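Local coordinates for protein hydrolase (Thermococcus thioreducens, PDB 6IAH) that acts as a magnesium-binding phosphatase of the haloacid dehalogenase superfamily with diverse substrate specificity, and probably dephosphorylates phosphoglycolate, at residues E46-G51 and F57-A62; I64-S69 and I85-E90. All coordinates share one frame; numbering follows the deposited sequence. Where two conformers were deposited one is given.

Contact 1: residues E46-G51 and F57-A62; sequences ELRRKG and FKVSEA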
ATOM      1  N   GLU A  46       2.698   1.569  13.855  1.00 29.49           N
ATOM      2  CA  GLU A  46       4.058   1.862  14.290  1.00 31.23           C
ATOM      3  C   GLU A  46       5.058   0.810  13.856  1.00 30.50           C
ATOM      4  O   GLU A  46       6.164   1.139  13.491  1.00 29.20           O
ATOM      5  CB  GLU A  46       4.076   2.001  15.811  1.00 33.77           C
ATOM      6  CG  GLU A  46       5.406   2.320  16.459  1.00 37.91           C
ATOM      7  CD  GLU A  46       6.051   3.598  15.938  1.00 42.96           C
ATOM      8  OE1 GLU A  46       5.386   4.465  15.317  1.00 40.87           O
ATOM      9  OE2 GLU A  46       7.266   3.697  16.132  1.00 42.14           O
ATOM     10  N   LEU A  47       4.652  -0.454  13.894  0.50 29.56           N
ATOM     11  CA  LEU A  47       5.543  -1.548  13.577  0.50 27.89           C
ATOM     12  C   LEU A  47       5.846  -1.519  12.085  0.50 28.17           C
ATOM     13  O   LEU A  47       6.992  -1.685  11.685  0.50 29.87           O
ATOM     14  CB  LEU A  47       4.916  -2.874  14.035  0.50 28.82           C
ATOM     15  CG  LEU A  47       5.757  -4.135  13.848  0.50 27.70           C
ATOM     16  CD1 LEU A  47       7.080  -3.949  14.558  0.50 27.32           C
ATOM     17  CD2 LEU A  47       5.069  -5.389  14.378  0.50 27.13           C
ATOM     18  N   ARG A  48       4.834  -1.250  11.264  1.00 28.36           N
ATOM     19  CA  ARG A  48       5.020  -1.135   9.835  1.00 30.93           C
ATOM     20  C   ARG A  48       5.875   0.098   9.492  1.00 32.15           C
ATOM     21  O   ARG A  48       6.762   0.014   8.662  1.00 31.65           O
ATOM     22  CB  ARG A  48       3.669  -1.064   9.100  1.00 31.97           C
ATOM     23  CG  ARG A  48       3.804  -1.335   7.620  1.00 35.22           C
ATOM     24  CD  ARG A  48       2.588  -0.895   6.816  1.00 33.83           C
ATOM     25  NE  ARG A  48       1.455  -1.780   6.985  1.00 33.33           N
ATOM     26  CZ  ARG A  48       0.310  -1.469   7.617  1.00 35.36           C
ATOM     27  NH1 ARG A  48       0.159  -0.319   8.185  1.00 32.21           N
ATOM     28  NH2 ARG A  48      -0.710  -2.329   7.668  1.00 40.31           N
ATOM     29  N   ARG A  49       5.623   1.201  10.170  1.00 30.95           N
ATOM     30  CA  ARG A  49       6.341   2.442   9.919  1.00 33.90           C
ATOM     31  C   ARG A  49       7.825   2.329  10.229  1.00 32.33           C
ATOM     32  O   ARG A  49       8.655   2.644   9.390  1.00 33.15           O
ATOM     33  CB  ARG A  49       5.745   3.582  10.766  1.00 40.06           C
ATOM     34  CG  ARG A  49       6.350   4.979  10.507  1.00 41.39           C
ATOM     35  CD  ARG A  49       6.106   5.919  11.682  1.00 45.49           C
ATOM     36  NE  ARG A  49       6.803   5.525  12.921  1.00 43.65           N
ATOM     37  CZ  ARG A  49       8.118   5.594  13.131  1.00 46.73           C
ATOM     38  NH1 ARG A  49       8.932   6.053  12.190  1.00 53.19           N
ATOM     39  NH2 ARG A  49       8.645   5.190  14.291  1.00 44.56           N
ATOM     40  N   LYS A  50       8.164   1.894  11.422  1.00 31.94           N
ATOM     41  CA  LYS A  50       9.563   1.818  11.817  1.00 31.54           C
ATOM     42  C   LYS A  50      10.283   0.633  11.176  1.00 32.30           C
ATOM     43  O   LYS A  50      11.482   0.730  10.965  1.00 30.81           O
ATOM     44  CB  LYS A  50       9.727   1.773  13.340  1.00 35.93           C
ATOM     45  CG  LYS A  50       9.477   0.389  13.957  1.00 40.93           C
ATOM     46  CD  LYS A  50       9.329   0.366  15.485  1.00 39.82           C
ATOM     47  CE  LYS A  50      10.464   1.034  16.190  1.00 36.52           C
ATOM     48  NZ  LYS A  50      10.499   0.737  17.644  1.00 35.20           N
ATOM     49  N   GLY A  51       9.566  -0.471  10.897  1.00 28.96           N
ATOM     50  CA  GLY A  51      10.152  -1.693  10.337  1.00 27.71           C
ATOM     51  C   GLY A  51      10.439  -1.562   8.851  1.00 28.39           C
ATOM     52  O   GLY A  51      10.141  -0.535   8.236  1.00 31.85           O
ATOM     53  N   PHE A  57       1.815  -9.761   5.841  1.00 26.80           N
ATOM     54  CA  PHE A  57       1.866 -11.136   6.383  1.00 27.28           C
ATOM     55  C   PHE A  57       2.973 -11.231   7.463  1.00 25.64           C
ATOM     56  O   PHE A  57       2.810 -11.826   8.522  1.00 25.50           O
ATOM     57  CB  PHE A  57       2.192 -12.215   5.307  1.00 28.63           C
ATOM     58  CG  PHE A  57       1.428 -12.082   4.009  1.00 29.68           C
ATOM     59  CD1 PHE A  57       0.061 -11.837   4.011  1.00 31.61           C
ATOM     60  CD2 PHE A  57       2.066 -12.287   2.790  1.00 30.92           C
ATOM     61  CE1 PHE A  57      -0.666 -11.731   2.819  1.00 32.28           C
ATOM     62  CE2 PHE A  57       1.351 -12.210   1.597  1.00 34.13           C
ATOM     63  CZ  PHE A  57      -0.014 -11.935   1.606  1.00 32.94           C
ATOM     64  N   LYS A  58       4.084 -10.560   7.198  1.00 26.26           N
ATOM     65  CA  LYS A  58       5.216 -10.508   8.119  1.00 25.69           C
ATOM     66  C   LYS A  58       4.906  -9.606   9.289  1.00 24.18           C
ATOM     67  O   LYS A  58       5.279  -9.921  10.388  1.00 22.78           O
ATOM     68  CB  LYS A  58       6.497 -10.035   7.421  1.00 28.91           C
ATOM     69  CG  LYS A  58       6.954 -10.898   6.251  1.00 29.12           C
ATOM     70  CD  LYS A  58       7.207 -12.282   6.762  1.00 38.62           C
ATOM     71  CE  LYS A  58       7.488 -13.302   5.664  1.00 46.69           C
ATOM     72  NZ  LYS A  58       8.453 -12.804   4.654  1.00 44.82           N
ATOM     73  N   VAL A  59       4.218  -8.514   9.040  1.00 23.15           N
ATOM     74  CA  VAL A  59       3.820  -7.634  10.137  1.00 23.80           C
ATOM     75  C   VAL A  59       2.861  -8.417  11.028  1.00 22.66           C
ATOM     76  O   VAL A  59       3.008  -8.347  12.231  1.00 22.67           O
ATOM     77  CB  VAL A  59       3.149  -6.316   9.685  1.00 24.16           C
ATOM     78  CG1 VAL A  59       2.743  -5.436  10.912  1.00 24.25           C
ATOM     79  CG2 VAL A  59       4.094  -5.475   8.831  1.00 25.88           C
ATOM     80  N   SER A  60       1.912  -9.161  10.435  1.00 23.82           N
ATOM     81  CA  SER A  60       0.943  -9.952  11.210  1.00 23.31           C
ATOM     82  C   SER A  60       1.705 -10.953  12.082  1.00 23.88           C
ATOM     83  O   SER A  60       1.448 -11.080  13.294  1.00 20.78           O
ATOM     84  CB  SER A  60      -0.059 -10.667  10.292  1.00 24.22           C
ATOM     85  OG  SER A  60      -0.831  -9.769   9.501  1.00 24.80           O
ATOM     86  N   GLU A  61       2.668 -11.652  11.490  1.00 19.85           N
ATOM     87  CA  GLU A  61       3.480 -12.602  12.232  1.00 21.04           C
ATOM     88  C   GLU A  61       4.194 -12.057  13.460  1.00 20.06           C
ATOM     89  O   GLU A  61       4.150 -12.673  14.533  1.00 23.33           O
ATOM     90  CB  GLU A  61       4.521 -13.298  11.291  1.00 19.95           C
ATOM     91  CG  GLU A  61       5.326 -14.359  11.998  1.00 20.28           C
ATOM     92  CD  GLU A  61       6.380 -14.991  11.004  1.00 23.35           C
ATOM     93  OE1 GLU A  61       6.295 -14.691   9.831  1.00 22.52           O
ATOM     94  OE2 GLU A  61       7.253 -15.747  11.432  1.00 22.53           O
ATOM     95  N   ALA A  62       4.803 -10.890  13.287  1.00 20.34           N
ATOM     96  CA  ALA A  62       5.455 -10.173  14.338  1.00 20.86           C
ATOM     97  C   ALA A  62       4.440  -9.880  15.460  1.00 23.03           C
ATOM     98  O   ALA A  62       4.728 -10.127  16.584  1.00 23.08           O
ATOM     99  CB  ALA A  62       6.040  -8.873  13.813  1.00 22.01           C
TER

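Contact 2: residues I64-S69 and I85-E90; sequences ILFALS and IEWVRE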
ATOM      1  N   ILE A  64       1.608 -11.281  16.247  1.00 22.53           N
ATOM      2  CA  ILE A  64       1.155 -12.537  16.871  1.00 23.67           C
ATOM      3  C   ILE A  64       2.118 -12.972  17.962  1.00 23.57           C
ATOM      4  O   ILE A  64       1.734 -13.153  19.154  1.00 24.50           O
ATOM      5  CB  ILE A  64       0.968 -13.680  15.851  1.00 21.87           C
ATOM      6  CG1 ILE A  64      -0.181 -13.372  14.935  1.00 22.08           C
ATOM      7  CG2 ILE A  64       0.693 -15.018  16.571  1.00 23.23           C
ATOM      8  CD1 ILE A  64      -0.164 -14.208  13.661  1.00 22.42           C
ATOM      9  N   LEU A  65       3.376 -13.048  17.597  1.00 21.99           N
ATOM     10  CA  LEU A  65       4.432 -13.437  18.537  1.00 21.85           C
ATOM     11  C   LEU A  65       4.522 -12.422  19.644  1.00 24.51           C
ATOM     12  O   LEU A  65       4.553 -12.803  20.825  1.00 24.22           O
ATOM     13  CB  LEU A  65       5.782 -13.686  17.849  1.00 22.66           C
ATOM     14  CG  LEU A  65       5.788 -14.940  16.899  1.00 25.12           C
ATOM     15  CD1 LEU A  65       6.996 -14.988  15.958  1.00 24.63           C
ATOM     16  CD2 LEU A  65       5.745 -16.236  17.677  1.00 26.20           C
ATOM     17  N   PHE A  66       4.483 -11.138  19.297  1.00 22.32           N
ATOM     18  CA  PHE A  66       4.632 -10.117  20.351  1.00 23.05           C
ATOM     19  C   PHE A  66       3.477 -10.225  21.339  1.00 21.01           C
ATOM     20  O   PHE A  66       3.696 -10.117  22.538  1.00 27.85           O
ATOM     21  CB  PHE A  66       4.589  -8.683  19.785  1.00 25.65           C
ATOM     22  CG  PHE A  66       5.859  -8.225  19.049  1.00 24.30           C
ATOM     23  CD1 PHE A  66       6.931  -9.045  18.867  1.00 24.06           C
ATOM     24  CD2 PHE A  66       5.955  -6.904  18.608  1.00 27.21           C
ATOM     25  CE1 PHE A  66       8.090  -8.599  18.201  1.00 25.68           C
ATOM     26  CE2 PHE A  66       7.130  -6.442  17.972  1.00 26.31           C
ATOM     27  CZ  PHE A  66       8.162  -7.314  17.750  1.00 27.24           C
ATOM     28  N   ALA A  67       2.274 -10.362  20.829  1.00 22.53           N
ATOM     29  CA  ALA A  67       1.063 -10.418  21.695  1.00 24.69           C
ATOM     30  C   ALA A  67       0.980 -11.726  22.460  1.00 30.58           C
ATOM     31  O   ALA A  67       0.459 -11.744  23.584  1.00 27.05           O
ATOM     32  CB  ALA A  67      -0.197 -10.191  20.894  1.00 25.33           C
ATOM     33  N   LEU A  68       1.501 -12.820  21.885  1.00 26.26           N
ATOM     34  CA  LEU A  68       1.617 -14.074  22.652  1.00 27.91           C
ATOM     35  C   LEU A  68       2.457 -13.926  23.870  1.00 28.74           C
ATOM     36  O   LEU A  68       2.233 -14.643  24.860  1.00 28.20           O
ATOM     37  CB  LEU A  68       2.200 -15.230  21.811  1.00 31.27           C
ATOM     38  CG  LEU A  68       1.205 -15.995  20.916  1.00 34.95           C
ATOM     39  CD1 LEU A  68       1.947 -17.048  20.081  1.00 36.52           C
ATOM     40  CD2 LEU A  68       0.168 -16.661  21.817  1.00 38.44           C
ATOM     41  N   SER A  69       3.467 -13.062  23.772  1.00 27.68           N
ATOM     42  CA  SER A  69       4.415 -12.845  24.857  1.00 27.93           C
ATOM     43  C   SER A  69       3.800 -11.943  25.939  1.00 26.80           C
ATOM     44  O   SER A  69       4.385 -11.793  26.993  1.00 30.81           O
ATOM     45  CB  SER A  69       5.687 -12.180  24.367  1.00 25.57           C
ATOM     46  OG  SER A  69       5.502 -10.781  24.228  1.00 27.36           O
ATOM     47  N   ILE A  85      11.295  -9.419   9.958  1.00 25.55           N
ATOM     48  CA  ILE A  85      10.730 -10.569  10.707  1.00 25.37           C
ATOM     49  C   ILE A  85      11.818 -11.426  11.378  1.00 27.22           C
ATOM     50  O   ILE A  85      11.580 -12.070  12.413  1.00 24.69           O
ATOM     51  CB  ILE A  85       9.781 -11.429   9.811  1.00 24.94           C
ATOM     52  CG1 ILE A  85       8.868 -12.340  10.664  1.00 21.43           C
ATOM     53  CG2 ILE A  85      10.562 -12.306   8.782  1.00 24.46           C
ATOM     54  CD1 ILE A  85       8.063 -11.576  11.745  1.00 22.31           C
ATOM     55  N   GLU A  86      13.016 -11.428  10.803  1.00 26.34           N
ATOM     56  CA  GLU A  86      14.145 -12.131  11.379  1.00 28.63           C
ATOM     57  C   GLU A  86      14.426 -11.783  12.832  1.00 26.82           C
ATOM     58  O   GLU A  86      14.820 -12.637  13.589  1.00 25.94           O
ATOM     59  CB  GLU A  86      15.404 -11.886  10.512  1.00 37.73           C
ATOM     60  CG  GLU A  86      16.713 -12.372  11.132  1.00 46.07           C
ATOM     61  CD  GLU A  86      17.897 -11.864  10.326  1.00 59.80           C
ATOM     62  OE1 GLU A  86      18.012 -12.273   9.136  1.00 68.59           O
ATOM     63  OE2 GLU A  86      18.664 -11.028  10.874  1.00 66.71           O
ATOM     64  N   TRP A  87      14.326 -10.527  13.198  1.00 26.67           N
ATOM     65  CA  TRP A  87      14.549 -10.138  14.589  1.00 27.76           C
ATOM     66  C   TRP A  87      13.591 -10.886  15.558  1.00 24.90           C
ATOM     67  O   TRP A  87      14.003 -11.345  16.603  1.00 27.08           O
ATOM     68  CB  TRP A  87      14.402  -8.631  14.744  1.00 27.90           C
ATOM     69  CG  TRP A  87      14.739  -8.021  16.077  1.00 27.88           C
ATOM     70  CD1 TRP A  87      15.940  -7.495  16.437  1.00 30.27           C
ATOM     71  CD2 TRP A  87      13.866  -7.809  17.190  1.00 28.01           C
ATOM     72  NE1 TRP A  87      15.886  -6.995  17.695  1.00 29.63           N
ATOM     73  CE2 TRP A  87      14.626  -7.150  18.188  1.00 29.25           C
ATOM     74  CE3 TRP A  87      12.521  -8.119  17.448  1.00 29.38           C
ATOM     75  CZ2 TRP A  87      14.098  -6.800  19.470  1.00 31.90           C
ATOM     76  CZ3 TRP A  87      11.974  -7.759  18.730  1.00 31.40           C
ATOM     77  CH2 TRP A  87      12.754  -7.063  19.688  1.00 33.25           C
ATOM     78  N   VAL A  88      12.337 -10.984  15.156  1.00 24.23           N
ATOM     79  CA  VAL A  88      11.283 -11.609  15.910  1.00 23.73           C
ATOM     80  C   VAL A  88      11.488 -13.104  16.006  1.00 24.25           C
ATOM     81  O   VAL A  88      11.418 -13.681  17.079  1.00 23.02           O
ATOM     82  CB  VAL A  88       9.887 -11.290  15.293  1.00 23.38           C
ATOM     83  CG1 VAL A  88       8.784 -11.805  16.216  1.00 26.03           C
ATOM     84  CG2 VAL A  88       9.664  -9.774  15.152  1.00 24.39           C
ATOM     85  N   ARG A  89      11.801 -13.732  14.860  1.00 22.22           N
ATOM     86  CA  ARG A  89      12.041 -15.129  14.796  1.00 23.29           C
ATOM     87  C   ARG A  89      13.240 -15.561  15.580  1.00 24.84           C
ATOM     88  O   ARG A  89      13.193 -16.599  16.275  1.00 24.79           O
ATOM     89  CB  ARG A  89      12.163 -15.601  13.337  1.00 21.93           C
ATOM     90  CG  ARG A  89      10.868 -15.482  12.600  1.00 22.44           C
ATOM     91  CD  ARG A  89      11.092 -15.705  11.091  1.00 23.23           C
ATOM     92  NE  ARG A  89       9.851 -15.615  10.321  1.00 22.86           N
ATOM     93  CZ  ARG A  89       9.783 -15.743   8.991  1.00 26.79           C
ATOM     94  NH1 ARG A  89      10.926 -15.957   8.321  1.00 25.24           N
ATOM     95  NH2 ARG A  89       8.611 -15.618   8.333  1.00 26.73           N
ATOM     96  N   GLU A  90      14.281 -14.745  15.535  1.00 25.12           N
ATOM     97  CA  GLU A  90      15.483 -15.059  16.304  1.00 27.20           C
ATOM     98  C   GLU A  90      15.198 -14.903  17.780  1.00 28.63           C
ATOM     99  O   GLU A  90      15.678 -15.682  18.588  1.00 29.58           O
ATOM    100  CB  GLU A  90      16.645 -14.187  15.897  1.00 30.96           C
ATOM    101  CG  GLU A  90      17.362 -14.668  14.647  1.00 37.18           C
ATOM    102  CD  GLU A  90      18.443 -13.698  14.176  1.00 46.46           C
ATOM    103  OE1 GLU A  90      18.775 -12.751  14.917  1.00 55.17           O
ATOM    104  OE2 GLU A  90      18.961 -13.877  13.056  1.00 52.39           O
TER

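Contact 1: residues E46-G51 and F57-A62
The guanidinium of R48 is carried past V59 by an aliphatic stem whose CG lies 4.3 Å from V59 CG2. Its flat end does not pack on that valine: NE forms a salt bridge with D56, just ahead of 57-62, and NH1 forms one with D19 of helix 17-32. Arginine suits the place because its carbon chain can border the apolar seam while its charged end bridges two acids. A second guanidinium, that of R49, has the carboxyl carbon of E46 at its edge, in the guanidinium plane. R49 forms a side-on salt bridge there: NE meets E46 OE1 from above the carboxylate plane, and NH2 reaches the syn side of E46 OE2 at 2.7 Å, tilted 24° from that plane.

The contact is a helix pair in the helical cap inserted into the HAD fold, consistent with the C1 type of cap. Helix 41-50 meets helix 56-68 across a short connection, their local axes 10.4 Å apart and their directions 123° apart, so the packing is steeply crossed.

The buried centre is aliphatic. L47 is modelled in two conformers, and its CD2 contacts hold for the one described, with CG anti to the backbone N (chi1 -177°). F53 and F79 also touch L47. Branched V59 slides alongside L47 in the opposite direction, its CG1 4.2 Å from L47 CD2. The small alanine lets the longer leucine branch approach its helix closely, L47 CD2 lying 3.7 Å from A62 CB.

Contact 2: residues I64-S69 and I85-E90
V88 is the bump of this interface, and L65 with F66 provide the hollow that takes it. Its two methyl groups divide the work. V88 CG1, anti to its own backbone N (chi1 -172°), fits between the leucine and the phenylalanine, 3.7 Å from L65 CD1 and 3.8 Å from F66 CE1. The other methyl, CG2, presses obliquely on the outer part of the aromatic ring, 3.6 Å from F66 CE1. A beta-branched residue suits this position because its two methyls start at CB, broad and close to the helix, and can touch both neighbours without reaching.

F66 leaves its helix at an angle to the partner, but the length of its side chain brings the ring tip in. There it meets the six-membered ring of W87 obliquely, F66 CZ lying 4.0 Å from W87 CZ3, the two side chains crossing at about a right angle. The pair joins helix 56-68 to helix 85-92 within the all-helical cap of the HAD fold, far from the annotated metal sites. With 37° between their directions and 10.9 Å between local axes, the helices run roughly alongside. Helix 72-78 borders the same aromatic patch, where A72 and L75 touch F66; just beyond that helix, F79 meets W87 edge-to-face. S69, whose short hydroxyl can reach back to the backbone, donates OG to F66 O at 2.6 Å, tilted 24° from the carbonyl plane.

Helix 56-68 serves both contacts: its earlier part packs on helix 41-50 in contact 1, its later part on helix 85-92 in contact 2, with the contact centres about 10 Å apart. They also touch directly. E61 OE2 pairs with R89 NE at 2.8 Å in a salt bridge, and V96 N bonds to that same oxygen, while I85 CD1 packs 3.7 Å from A62 N. Contact 1 faces the catalytic core: the R48 side chain lies about 8 Å from that of E16, a ligand of a second magnesium site that is not occupied in this model, and about 11 Å from a bound magnesium ion. Contact 2 lies farther out in the cap.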